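Local coordinates for tail fiber protein (Acinetobacter phage AM24, PDB 5W5P) that probably recognises, and may cleave, the capsular polysaccharide of Acinetobacter baumannii as a trimeric phage tailspike, at residues A[104-109]-A[126-131]; A[136-141]-A[171-176]; A[164-169]-A[202-207]; A[230-235]-A[262-267]. One frame throughout, in Å; residues are numbered along the deposited sequence.

Contact 1: residues A[104-109]-A[126-131]; sequences THADPC and QKAVDV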
loop_
_atom_site.group_PDB
_atom_site.type_symbol
_atom_site.label_atom_id
_atom_site.label_comp_id
_atom_site.label_asym_id
_atom_site.label_seq_id
_atom_site.Cartn_x
_atom_site.Cartn_y
_atom_site.Cartn_z
ATOM N N THR A 104 -28.021 13.817 18.508
ATOM C CA THR A 104 -27.225 13.399 17.368
ATOM C C THR A 104 -26.612 14.606 16.677
ATOM O O THR A 104 -26.262 15.601 17.319
ATOM C CB THR A 104 -28.080 12.627 16.365
ATOM O OG1 THR A 104 -28.971 13.540 15.712
ATOM C CG2 THR A 104 -28.888 11.546 17.064
ATOM N N HIS A 105 -26.510 14.521 15.360
ATOM C CA HIS A 105 -25.953 15.567 14.523
ATOM C C HIS A 105 -27.019 16.599 14.166
ATOM O O HIS A 105 -28.191 16.269 13.970
ATOM C CB HIS A 105 -25.386 14.932 13.257
ATOM C CG HIS A 105 -26.282 13.880 12.671
ATOM N ND1 HIS A 105 -27.653 14.022 12.616
ATOM C CD2 HIS A 105 -26.008 12.674 12.116
ATOM C CE1 HIS A 105 -28.184 12.950 12.056
ATOM N NE2 HIS A 105 -27.208 12.118 11.740
ATOM N N ALA A 106 -26.593 17.853 14.055
ATOM C CA ALA A 106 -27.490 18.939 13.687
ATOM C C ALA A 106 -27.882 18.876 12.210
ATOM O O ALA A 106 -27.067 18.553 11.340
ATOM C CB ALA A 106 -26.847 20.288 14.008
ATOM N N ASP A 107 -29.157 19.194 11.946
ATOM C CA ASP A 107 -29.743 19.219 10.606
ATOM C C ASP A 107 -29.902 20.677 10.190
ATOM O O ASP A 107 -30.550 21.446 10.927
ATOM C CB ASP A 107 -31.098 18.499 10.626
ATOM C CG ASP A 107 -31.822 18.491 9.285
ATOM O OD1 ASP A 107 -31.355 19.083 8.296
ATOM O OD2 ASP A 107 -32.871 17.846 9.191
ATOM N N PRO A 108 -29.279 21.145 9.097
ATOM C CA PRO A 108 -29.514 22.545 8.695
ATOM C C PRO A 108 -30.973 22.853 8.441
ATOM O O PRO A 108 -31.357 24.030 8.476
ATOM C CB PRO A 108 -28.682 22.715 7.417
ATOM C CG PRO A 108 -27.647 21.681 7.519
ATOM C CD PRO A 108 -28.274 20.504 8.233
ATOM N N CYS A 109 -31.802 21.834 8.194
ATOM C CA CYS A 109 -33.216 22.075 7.952
ATOM C C CYS A 109 -33.930 22.589 9.190
ATOM O O CYS A 109 -34.970 23.241 9.058
ATOM C CB CYS A 109 -33.905 20.804 7.458
ATOM S SG CYS A 109 -33.669 20.470 5.692
ATOM N N GLN A 126 -24.377 27.265 8.598
ATOM C CA GLN A 126 -23.516 27.845 9.624
ATOM C C GLN A 126 -24.154 27.743 11.004
ATOM O O GLN A 126 -23.464 27.479 11.996
ATOM C CB GLN A 126 -23.203 29.303 9.286
ATOM C CG GLN A 126 -22.212 29.961 10.237
ATOM C CD GLN A 126 -20.807 29.407 10.086
ATOM O OE1 GLN A 126 -20.098 29.735 9.130
ATOM N NE2 GLN A 126 -20.399 28.557 11.025
ATOM N N LYS A 127 -25.473 27.943 11.087
ATOM C CA LYS A 127 -26.159 27.837 12.371
ATOM C C LYS A 127 -26.084 26.418 12.920
ATOM O O LYS A 127 -25.894 26.218 14.125
ATOM C CB LYS A 127 -27.616 28.281 12.226
ATOM C CG LYS A 127 -27.812 29.788 12.151
ATOM C CD LYS A 127 -29.287 30.142 12.027
ATOM C CE LYS A 127 -29.549 31.609 12.338
ATOM N NZ LYS A 127 -31.011 31.872 12.530
ATOM N N ALA A 128 -26.229 25.416 12.052
ATOM C CA ALA A 128 -26.094 24.033 12.501
ATOM C C ALA A 128 -24.668 23.720 12.949
ATOM O O ALA A 128 -24.476 22.925 13.875
ATOM C CB ALA A 128 -26.536 23.079 11.390
ATOM N N VAL A 129 -23.662 24.330 12.311
ATOM C CA VAL A 129 -22.274 24.138 12.738
ATOM C C VAL A 129 -22.076 24.671 14.151
ATOM O O VAL A 129 -21.448 24.020 14.996
ATOM C CB VAL A 129 -21.303 24.817 11.746
ATOM C CG1 VAL A 129 -19.896 24.886 12.325
ATOM C CG2 VAL A 129 -21.291 24.103 10.409
ATOM N N ASP A 130 -22.627 25.851 14.436
ATOM C CA ASP A 130 -22.343 26.522 15.701
ATOM C C ASP A 130 -22.908 25.759 16.895
ATOM O O ASP A 130 -22.271 25.704 17.954
ATOM C CB ASP A 130 -22.884 27.950 15.656
ATOM C CG ASP A 130 -22.296 28.752 14.509
ATOM O OD1 ASP A 130 -21.141 28.474 14.115
ATOM O OD2 ASP A 130 -22.989 29.653 13.993
ATOM N N VAL A 131 -24.092 25.155 16.751
ATOM C CA VAL A 131 -24.703 24.449 17.877
ATOM C C VAL A 131 -24.260 22.995 17.988
ATOM O O VAL A 131 -24.555 22.344 19.001
ATOM C CB VAL A 131 -26.244 24.506 17.802
ATOM C CG1 VAL A 131 -26.715 25.947 17.724
ATOM C CG2 VAL A 131 -26.755 23.709 16.609
#
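Ala106 and Ala128 meet where the loop 104-107 and the start of a 3-10 turn at Pro108 pass helix 122-132. The backbones come nearest at Pro108 and Ala128, whose CA atoms are 5.3 Å apart. The helix directly precedes strand 135-140, the first strand of the long parallel beta-helix. This placement is consistent with a helix closing the N-terminal end of that fold, as in other beta-helical proteins. The loop runs beside the same strand, since Ala106 makes backbone hydrogen bonds to Arg135 and Trp137.

The packing between the segments is small and apolar. Both alanine CB atoms point across the contact, and Ala106 CB lies 3.8 Å from Ala128 CB. Ala106 CB also rests 3.5 Å from the carbonyl O of Ala128. Val131 adds a looser touch one helical turn on, with its CG2 4.3 Å from Ala106 CB. Ala128 CB also sits 4.1 Å from Pro108 CA and reaches the proline ring at CG.

Asp107 points away from the helix and forms a salt bridge with Arg143. It also makes an Asx turn: Cys109 N donates to Asp107 OD1 at 2.8 Å, reaching the oxygen from above the carboxylate plane.

Contact 2: residues A[136-141]-A[171-176]; sequences VWFGNA and ARVWVY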
loop_
_atom_site.group_PDB
_atom_site.type_symbol
_atom_site.label_atom_id
_atom_site.label_comp_id
_atom_site.label_asym_id
_atom_site.label_seq_id
_atom_site.Cartn_x
_atom_site.Cartn_y
_atom_site.Cartn_z
ATOM N N VAL A 136 -22.392 18.331 11.256
ATOM C CA VAL A 136 -23.565 18.676 10.466
ATOM C C VAL A 136 -23.951 17.490 9.592
ATOM O O VAL A 136 -23.082 16.775 9.080
ATOM C CB VAL A 136 -23.289 19.940 9.630
ATOM C CG1 VAL A 136 -24.543 20.412 8.914
ATOM C CG2 VAL A 136 -22.772 21.025 10.537
ATOM N N TRP A 137 -25.259 17.284 9.430
ATOM C CA TRP A 137 -25.815 16.151 8.698
ATOM C C TRP A 137 -26.950 16.661 7.821
ATOM O O TRP A 137 -27.851 17.347 8.312
ATOM C CB TRP A 137 -26.296 15.075 9.683
ATOM C CG TRP A 137 -27.120 13.927 9.133
ATOM C CD1 TRP A 137 -26.655 12.736 8.650
ATOM C CD2 TRP A 137 -28.553 13.856 9.057
ATOM N NE1 TRP A 137 -27.706 11.936 8.263
ATOM C CE2 TRP A 137 -28.883 12.599 8.507
ATOM C CE3 TRP A 137 -29.586 14.730 9.406
ATOM C CZ2 TRP A 137 -30.205 12.200 8.291
ATOM C CZ3 TRP A 137 -30.895 14.334 9.191
ATOM C CH2 TRP A 137 -31.193 13.083 8.636
ATOM N N PHE A 138 -26.909 16.327 6.531
ATOM C CA PHE A 138 -27.755 16.977 5.541
ATOM C C PHE A 138 -28.976 16.160 5.135
ATOM O O PHE A 138 -29.796 16.656 4.356
ATOM C CB PHE A 138 -26.931 17.320 4.300
ATOM C CG PHE A 138 -26.026 18.510 4.482
ATOM C CD1 PHE A 138 -24.769 18.367 5.055
ATOM C CD2 PHE A 138 -26.432 19.774 4.079
ATOM C CE1 PHE A 138 -23.934 19.461 5.219
ATOM C CE2 PHE A 138 -25.600 20.870 4.239
ATOM C CZ PHE A 138 -24.347 20.711 4.807
ATOM N N GLY A 139 -29.124 14.933 5.628
ATOM C CA GLY A 139 -30.335 14.172 5.376
ATOM C C GLY A 139 -30.259 13.278 4.150
ATOM O O GLY A 139 -29.185 12.972 3.624
ATOM N N ASN A 140 -31.440 12.872 3.675
ATOM C CA ASN A 140 -31.552 11.830 2.663
ATOM C C ASN A 140 -31.581 12.415 1.250
ATOM O O ASN A 140 -31.555 13.631 1.042
ATOM C CB ASN A 140 -32.788 10.964 2.921
ATOM C CG ASN A 140 -34.101 11.726 2.760
ATOM O OD1 ASN A 140 -34.175 12.936 2.974
ATOM N ND2 ASN A 140 -35.146 11.008 2.390
ATOM N N ALA A 141 -31.646 11.522 0.258
ATOM C CA ALA A 141 -31.521 11.906 -1.144
ATOM C C ALA A 141 -32.666 12.779 -1.632
ATOM O O ALA A 141 -32.545 13.387 -2.701
ATOM C CB ALA A 141 -31.415 10.661 -2.026
ATOM N N ALA A 171 -28.138 13.094 0.802
ATOM C CA ALA A 171 -28.517 14.409 0.311
ATOM C C ALA A 171 -27.504 14.924 -0.710
ATOM O O ALA A 171 -26.364 14.455 -0.796
ATOM C CB ALA A 171 -28.640 15.396 1.471
ATOM N N ARG A 172 -27.939 15.907 -1.489
ATOM C CA ARG A 172 -27.097 16.571 -2.472
ATOM C C ARG A 172 -26.839 18.008 -2.042
ATOM O O ARG A 172 -27.732 18.675 -1.510
ATOM C CB ARG A 172 -27.748 16.549 -3.857
ATOM C CG ARG A 172 -26.968 17.308 -4.913
ATOM C CD ARG A 172 -27.873 17.782 -6.026
ATOM N NE ARG A 172 -28.036 16.753 -7.042
ATOM C CZ ARG A 172 -29.207 16.336 -7.504
ATOM N NH1 ARG A 172 -30.333 16.866 -7.050
ATOM N NH2 ARG A 172 -29.247 15.388 -8.432
ATOM N N VAL A 173 -25.613 18.475 -2.265
ATOM C CA VAL A 173 -25.222 19.851 -1.981
ATOM C C VAL A 173 -24.685 20.444 -3.275
ATOM O O VAL A 173 -23.639 20.010 -3.773
ATOM C CB VAL A 173 -24.175 19.942 -0.862
ATOM C CG1 VAL A 173 -23.711 21.387 -0.673
ATOM C CG2 VAL A 173 -24.728 19.378 0.432
ATOM N N TRP A 174 -25.402 21.418 -3.831
ATOM C CA TRP A 174 -24.880 22.202 -4.942
ATOM C C TRP A 174 -23.860 23.200 -4.414
ATOM O O TRP A 174 -24.141 23.945 -3.469
ATOM C CB TRP A 174 -26.003 22.940 -5.663
ATOM C CG TRP A 174 -26.980 22.050 -6.349
ATOM C CD1 TRP A 174 -28.186 21.635 -5.865
ATOM C CD2 TRP A 174 -26.850 21.476 -7.654
ATOM N NE1 TRP A 174 -28.813 20.832 -6.785
ATOM C CE2 TRP A 174 -28.017 20.721 -7.894
ATOM C CE3 TRP A 174 -25.863 21.531 -8.644
ATOM C CZ2 TRP A 174 -28.224 20.023 -9.083
ATOM C CZ3 TRP A 174 -26.071 20.838 -9.824
ATOM C CH2 TRP A 174 -27.242 20.091 -10.031
ATOM N N VAL A 175 -22.679 23.220 -5.024
ATOM C CA VAL A 175 -21.548 23.997 -4.531
ATOM C C VAL A 175 -21.303 25.170 -5.469
ATOM O O VAL A 175 -21.227 24.993 -6.691
ATOM C CB VAL A 175 -20.288 23.128 -4.402
ATOM C CG1 VAL A 175 -19.177 23.912 -3.728
ATOM C CG2 VAL A 175 -20.608 21.851 -3.634
ATOM N N TYR A 176 -21.172 26.366 -4.893
ATOM C CA TYR A 176 -20.873 27.591 -5.643
ATOM C C TYR A 176 -19.845 28.374 -4.826
ATOM O O TYR A 176 -20.207 29.158 -3.945
ATOM C CB TYR A 176 -22.131 28.414 -5.902
ATOM C CG TYR A 176 -23.081 27.785 -6.891
ATOM C CD1 TYR A 176 -24.043 26.873 -6.474
ATOM C CD2 TYR A 176 -23.019 28.103 -8.241
ATOM C CE1 TYR A 176 -24.917 26.294 -7.372
ATOM C CE2 TYR A 176 -23.889 27.525 -9.148
ATOM C CZ TYR A 176 -24.837 26.622 -8.705
ATOM O OH TYR A 176 -25.709 26.043 -9.600
#
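Val173 CG2 lies over one face of the Phe138 ring, toward the rim. It is 4.2 Å from the ring centroid and 18° off the normal, a CH-pi contact. The nearest ring atom is Phe138 CD2, 4.0 Å from Val173 CG2. The two side chains cross at about a right angle. Val173 CG2, the branch anti to its carbonyl carbon, is the one that reaches the ring. Phe145 adds an edge-to-face contact with the Phe138 ring. Val125 of helix 122-132 and Leu208 touch Phe138 too. On the other side of strand 135-140, the Trp137 ring has Gly139 N over its centre and stacks with His105.

Nearer the backbone, Ala171 CB fits beside Phe138 CB at 3.8 Å. The same methyl lies 3.3 Å from Gly139 O. Ala171 N donates a weak, bent hydrogen bond to Gly139 O, 3.0 Å away. Asn140 O receives a CA-H...O contact from Ala171 CA at 3.2 Å. Phe138 O is bonded by Arg143 NH1.

Strand 135-140 pairs with 164-169, and 172-175 with 144-147. Only one weak bond, from Ala171 N, links residues 136-141 and 171-176. They are joined mainly by apolar packing of an aromatic ring, a methyl and a valine inside the beta-helix.

Contact 3: residues A[164-169]-A[202-207]; sequences MEICGD and LEIGRG. With ZN (zinc ion), chain C.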
loop_
_atom_site.group_PDB
_atom_site.type_symbol
_atom_site.label_atom_id
_atom_site.label_comp_id
_atom_site.label_asym_id
_atom_site.label_seq_id
_atom_site.Cartn_x
_atom_site.Cartn_y
_atom_site.Cartn_z
HETATM N N MSE A 164 -14.633 16.862 14.108
HETATM C CA MSE A 164 -15.731 17.444 13.353
HETATM C C MSE A 164 -16.102 16.596 12.145
HETATM O O MSE A 164 -15.256 15.886 11.596
HETATM C CB MSE A 164 -15.357 18.869 12.931
HETATM C CG MSE A 164 -14.852 19.702 14.110
HETATM SE SE MSE A 164 -14.197 21.498 13.669
HETATM C CE MSE A 164 -12.637 21.039 12.579
ATOM N N GLU A 165 -17.366 16.661 11.733
ATOM C CA GLU A 165 -17.839 15.854 10.620
ATOM C C GLU A 165 -18.862 16.625 9.799
ATOM O O GLU A 165 -19.681 17.364 10.346
ATOM C CB GLU A 165 -18.451 14.530 11.106
ATOM C CG GLU A 165 -18.717 13.516 9.990
ATOM C CD GLU A 165 -18.726 12.075 10.479
ATOM O OE1 GLU A 165 -18.957 11.857 11.688
ATOM O OE2 GLU A 165 -18.503 11.159 9.653
ATOM N N ILE A 166 -18.800 16.447 8.483
ATOM C CA ILE A 166 -19.795 16.964 7.550
ATOM C C ILE A 166 -20.249 15.763 6.732
ATOM O O ILE A 166 -19.505 15.267 5.878
ATOM C CB ILE A 166 -19.240 18.072 6.652
ATOM C CG1 ILE A 166 -18.872 19.301 7.483
ATOM C CG2 ILE A 166 -20.240 18.441 5.563
ATOM C CD1 ILE A 166 -17.830 20.151 6.832
ATOM N N CYS A 167 -21.463 15.285 6.988
ATOM C CA CYS A 167 -21.898 14.005 6.458
ATOM C C CYS A 167 -23.373 14.107 6.083
ATOM O O CYS A 167 -23.986 15.175 6.159
ATOM C CB CYS A 167 -21.641 12.891 7.481
ATOM S SG CYS A 167 -22.735 12.985 8.936
ATOM N N GLY A 168 -23.948 12.983 5.679
ATOM C CA GLY A 168 -25.338 12.978 5.273
ATOM C C GLY A 168 -25.829 11.564 5.067
ATOM O O GLY A 168 -25.115 10.587 5.307
ATOM N N ASP A 169 -27.071 11.473 4.614
ATOM C CA ASP A 169 -27.723 10.202 4.335
ATOM C C ASP A 169 -28.193 10.139 2.887
ATOM O O ASP A 169 -29.257 9.595 2.582
ATOM C CB ASP A 169 -28.888 9.972 5.290
ATOM C CG ASP A 169 -29.148 8.508 5.539
ATOM O OD1 ASP A 169 -28.581 7.670 4.799
ATOM O OD2 ASP A 169 -29.921 8.194 6.474
ATOM N N LEU A 202 -11.183 16.795 10.601
ATOM C CA LEU A 202 -12.460 16.890 9.909
ATOM C C LEU A 202 -12.697 15.635 9.084
ATOM O O LEU A 202 -11.836 15.238 8.295
ATOM C CB LEU A 202 -12.492 18.127 9.002
ATOM C CG LEU A 202 -13.618 18.221 7.968
ATOM C CD1 LEU A 202 -14.965 18.279 8.665
ATOM C CD2 LEU A 202 -13.416 19.430 7.072
ATOM N N GLU A 203 -13.857 15.015 9.265
ATOM C CA GLU A 203 -14.343 13.968 8.375
ATOM C C GLU A 203 -15.461 14.549 7.520
ATOM O O GLU A 203 -16.425 15.105 8.053
ATOM C CB GLU A 203 -14.848 12.756 9.162
ATOM C CG GLU A 203 -13.967 12.357 10.341
ATOM C CD GLU A 203 -12.841 11.423 9.939
ATOM O OE1 GLU A 203 -11.664 11.789 10.124
ATOM O OE2 GLU A 203 -13.129 10.324 9.426
ATOM N N ILE A 204 -15.337 14.439 6.199
ATOM C CA ILE A 204 -16.302 15.071 5.306
ATOM C C ILE A 204 -16.601 14.140 4.144
ATOM O O ILE A 204 -15.682 13.550 3.563
ATOM C CB ILE A 204 -15.797 16.434 4.795
ATOM C CG1 ILE A 204 -16.681 16.955 3.666
ATOM C CG2 ILE A 204 -14.342 16.334 4.334
ATOM C CD1 ILE A 204 -16.334 18.365 3.249
ATOM N N GLY A 205 -17.886 13.984 3.826
ATOM C CA GLY A 205 -18.325 13.358 2.595
ATOM C C GLY A 205 -19.168 12.112 2.762
ATOM O O GLY A 205 -19.890 11.745 1.822
ATOM N N ARG A 206 -19.104 11.440 3.909
ATOM C CA ARG A 206 -19.893 10.227 4.119
ATOM C C ARG A 206 -21.375 10.492 3.856
ATOM O O ARG A 206 -21.996 11.320 4.529
ATOM C CB ARG A 206 -19.687 9.708 5.543
ATOM C CG ARG A 206 -20.264 8.320 5.805
ATOM C CD ARG A 206 -19.480 7.246 5.067
ATOM N NE ARG A 206 -18.071 7.241 5.454
ATOM C CZ ARG A 206 -17.133 6.505 4.863
ATOM N NH1 ARG A 206 -17.454 5.710 3.851
ATOM N NH2 ARG A 206 -15.874 6.566 5.284
ATOM N N GLY A 207 -21.930 9.805 2.857
ATOM C CA GLY A 207 -23.342 9.930 2.546
ATOM C C GLY A 207 -23.757 11.242 1.920
ATOM O O GLY A 207 -24.929 11.620 2.025
HETATM ZN ZN ZN C . -28.020 5.492 5.150
HETATM O O HOH W 1 -18.021 12.299 6.687
#
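Strands 164-169 and 199-204 pair in parallel through Met164 with Leu202, Glu165 with Glu203 and Ile166 with Ile204. Their short axes differ by 4°. Three backbone bonds make the ladder: Glu203 N to Met164 O, Ile166 N to Glu203 O at 2.8 Å, and Gly205 N to Ile166 O. Beyond Ile204 the chain turns at Gly205, and Gly168 N then bonds Arg206 O. Gly207, at positive phi, brings its CA to 3.3 Å from Gly168 O.

Apolar contacts fill the face of Met164, Ile166, Leu202 and Ile204. Ile166 CD1 meets Leu202 CD1 at 3.9 Å, and Ile166 CB meets Ile204 CG1. Phe182 touches both isoleucines.

The other face is polar. Glu165 CG is anti to its N (chi1 -169°), and the extended chain crosses Glu203 at a slant, with Glu165 CG 3.4 Å from Glu203 O. The carboxylate planes stand 82° apart. Each has its own partner: Glu165 a salt bridge to Arg135, Glu203 hydrogen bonds to Asn230 and to His266 of a neighbouring subunit. A water donates to Glu165 OE2 and accepts from Arg206 N at 3.1 Å.

Asp169 OD1 binds a zinc ion at 2.3 Å. Parallel pairing in register, apolar inside and polar toward other subunits, is characteristic of successive coils in a trimeric tailspike beta-helix.

Contact 4: residues A[230-235]-A[262-267]; sequences NMKGGR and IEENHL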
loop_
_atom_site.group_PDB
_atom_site.type_symbol
_atom_site.label_atom_id
_atom_site.label_comp_id
_atom_site.label_asym_id
_atom_site.label_seq_id
_atom_site.Cartn_x
_atom_site.Cartn_y
_atom_site.Cartn_z
ATOM N N ASN A 230 -10.057 14.038 6.402
ATOM C CA ASN A 230 -10.385 12.749 5.796
ATOM C C ASN A 230 -11.617 12.952 4.915
ATOM O O ASN A 230 -12.732 13.112 5.420
ATOM C CB ASN A 230 -10.636 11.688 6.865
ATOM C CG ASN A 230 -9.355 11.084 7.404
ATOM O OD1 ASN A 230 -8.375 10.922 6.681
ATOM N ND2 ASN A 230 -9.358 10.748 8.688
HETATM N N MSE A 231 -11.412 12.961 3.602
HETATM C CA MSE A 231 -12.515 12.998 2.646
HETATM C C MSE A 231 -12.797 11.602 2.115
HETATM O O MSE A 231 -12.057 11.104 1.272
HETATM C CB MSE A 231 -12.203 13.929 1.479
HETATM C CG MSE A 231 -11.988 15.363 1.877
HETATM SE SE MSE A 231 -11.677 16.524 0.351
HETATM C CE MSE A 231 -13.508 16.876 -0.203
ATOM N N LYS A 232 -13.868 10.974 2.598
ATOM C CA LYS A 232 -14.155 9.589 2.262
ATOM C C LYS A 232 -15.656 9.385 2.089
ATOM O O LYS A 232 -16.470 10.019 2.769
ATOM C CB LYS A 232 -13.615 8.627 3.337
ATOM C CG LYS A 232 -12.089 8.620 3.487
ATOM C CD LYS A 232 -11.649 8.154 4.873
ATOM C CE LYS A 232 -12.067 6.708 5.142
ATOM N NZ LYS A 232 -11.974 6.344 6.599
ATOM N N GLY A 233 -16.010 8.486 1.166
ATOM C CA GLY A 233 -17.379 8.041 1.007
ATOM C C GLY A 233 -18.303 8.985 0.274
ATOM O O GLY A 233 -19.512 8.736 0.241
ATOM N N GLY A 234 -17.782 10.054 -0.322
ATOM C CA GLY A 234 -18.638 11.014 -0.990
ATOM C C GLY A 234 -18.676 10.891 -2.497
ATOM O O GLY A 234 -17.768 10.318 -3.108
ATOM N N ARG A 235 -19.741 11.411 -3.102
ATOM C CA ARG A 235 -19.857 11.536 -4.547
ATOM C C ARG A 235 -19.599 12.988 -4.929
ATOM O O ARG A 235 -20.121 13.905 -4.284
ATOM C CB ARG A 235 -21.241 11.097 -5.033
ATOM C CG ARG A 235 -21.254 10.502 -6.444
ATOM C CD ARG A 235 -21.161 11.571 -7.526
ATOM N NE ARG A 235 -21.398 11.025 -8.861
ATOM C CZ ARG A 235 -20.526 10.290 -9.549
ATOM N NH1 ARG A 235 -19.329 10.014 -9.046
ATOM N NH2 ARG A 235 -20.846 9.837 -10.751
ATOM N N ILE A 262 -7.778 11.813 0.624
ATOM C CA ILE A 262 -8.942 11.690 -0.244
ATOM C C ILE A 262 -9.023 10.233 -0.678
ATOM O O ILE A 262 -8.239 9.785 -1.525
ATOM C CB ILE A 262 -8.847 12.635 -1.450
ATOM C CG1 ILE A 262 -8.694 14.077 -0.971
ATOM C CG2 ILE A 262 -10.051 12.476 -2.360
ATOM C CD1 ILE A 262 -8.575 15.089 -2.084
ATOM N N GLU A 263 -9.967 9.488 -0.100
ATOM C CA GLU A 263 -9.983 8.038 -0.216
ATOM C C GLU A 263 -11.415 7.524 -0.308
ATOM O O GLU A 263 -12.298 8.006 0.402
ATOM C CB GLU A 263 -9.267 7.393 0.982
ATOM C CG GLU A 263 -8.938 5.919 0.811
ATOM C CD GLU A 263 -8.153 5.347 1.985
ATOM O OE1 GLU A 263 -7.633 4.218 1.861
ATOM O OE2 GLU A 263 -8.066 6.022 3.032
ATOM N N GLU A 264 -11.632 6.546 -1.192
ATOM C CA GLU A 264 -12.903 5.819 -1.300
ATOM C C GLU A 264 -14.074 6.743 -1.648
ATOM O O GLU A 264 -15.147 6.685 -1.042
ATOM C CB GLU A 264 -13.188 5.024 -0.022
ATOM C CG GLU A 264 -12.518 3.649 0.006
ATOM C CD GLU A 264 -11.760 3.380 1.300
ATOM O OE1 GLU A 264 -12.268 3.768 2.379
ATOM O OE2 GLU A 264 -10.657 2.786 1.234
ATOM N N ASN A 265 -13.871 7.585 -2.658
ATOM C CA ASN A 265 -14.899 8.486 -3.161
ATOM C C ASN A 265 -15.291 8.093 -4.579
ATOM O O ASN A 265 -14.656 7.249 -5.216
ATOM C CB ASN A 265 -14.431 9.946 -3.144
ATOM C CG ASN A 265 -14.193 10.465 -1.746
ATOM O OD1 ASN A 265 -15.131 10.617 -0.956
ATOM N ND2 ASN A 265 -12.933 10.746 -1.427
ATOM N N HIS A 266 -16.346 8.734 -5.072
ATOM C CA HIS A 266 -16.831 8.554 -6.437
ATOM C C HIS A 266 -16.737 9.912 -7.137
ATOM O O HIS A 266 -17.614 10.765 -6.982
ATOM C CB HIS A 266 -18.263 8.010 -6.441
ATOM C CG HIS A 266 -18.439 6.753 -5.642
ATOM N ND1 HIS A 266 -18.564 5.511 -6.227
ATOM C CD2 HIS A 266 -18.526 6.550 -4.307
ATOM C CE1 HIS A 266 -18.713 4.595 -5.286
ATOM N NE2 HIS A 266 -18.693 5.200 -4.111
ATOM N N LEU A 267 -15.665 10.115 -7.902
ATOM C CA LEU A 267 -15.422 11.372 -8.600
ATOM C C LEU A 267 -15.806 11.235 -10.065
ATOM O O LEU A 267 -15.446 10.258 -10.726
ATOM C CB LEU A 267 -13.954 11.795 -8.500
ATOM C CG LEU A 267 -13.258 11.679 -7.142
ATOM C CD1 LEU A 267 -11.862 12.255 -7.212
ATOM C CD2 LEU A 267 -14.065 12.379 -6.062
HETATM O O HOH W 2 -17.203 7.984 -10.089
#
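Asn265 spans the turn between strands 260-263 and 266-268 and ties it to the preceding coil of the parallel beta-helix, residues 230-235. Its CB lies 3.4 Å from Gly234 O. CG is anti to the carbonyl carbon (chi1 -65°) and stands between Met231 O and Gly234 O. OD1 accepts from Gly234 N at 2.8 Å, with the donor in the carbonyl plane. ND2 donates to Met231 O at 2.9 Å from above that carbonyl's plane. Met231 O thus takes two bonds, the second from Glu263 N at 3.0 Å. Both ends of the buried amide are satisfied, which should fix its rotation.

The backbones follow the same turn. Gly233 N bonds Glu264 O, and His266 N bonds Gly234 O. Toward the interior, SE of selenomethionine Met231 lies beside Ile262 CG1 at 4.1 Å. On the opposite face Lys232 and Glu263 run side by side, but their tips have other partners: Glu264 of a neighbouring subunit for Lys232, Arg286 for Glu263.

Arg235 crosses His266 at about a right angle. Its NH2 is bonded to Gly160 O of a neighbouring subunit. NH1 makes a weak bond to His266 O, and a water in the guanidinium plane, 3.1 Å from Arg235 NH1, donates to Leu267 O.

All four contacts are largely buried, but they serve different parts of the fold. Contact 1 sets the loop and helix ahead of the beta-helix. It touches contact 2 through strand 135-140. Both rely on apolar packing. Contacts 3 and 4 rely on backbone ladders between neighbouring coils. Contacts 2 and 3 share the coil of 164-175. Contact 4 begins one coil further on, at 229-232, and touches contact 3 through the pairing of that strand with 199-204. Contact 3 carries a metal ligand, while contact 4 has a side-chain amide bridging its turn. Charged residues of both face neighbouring subunits.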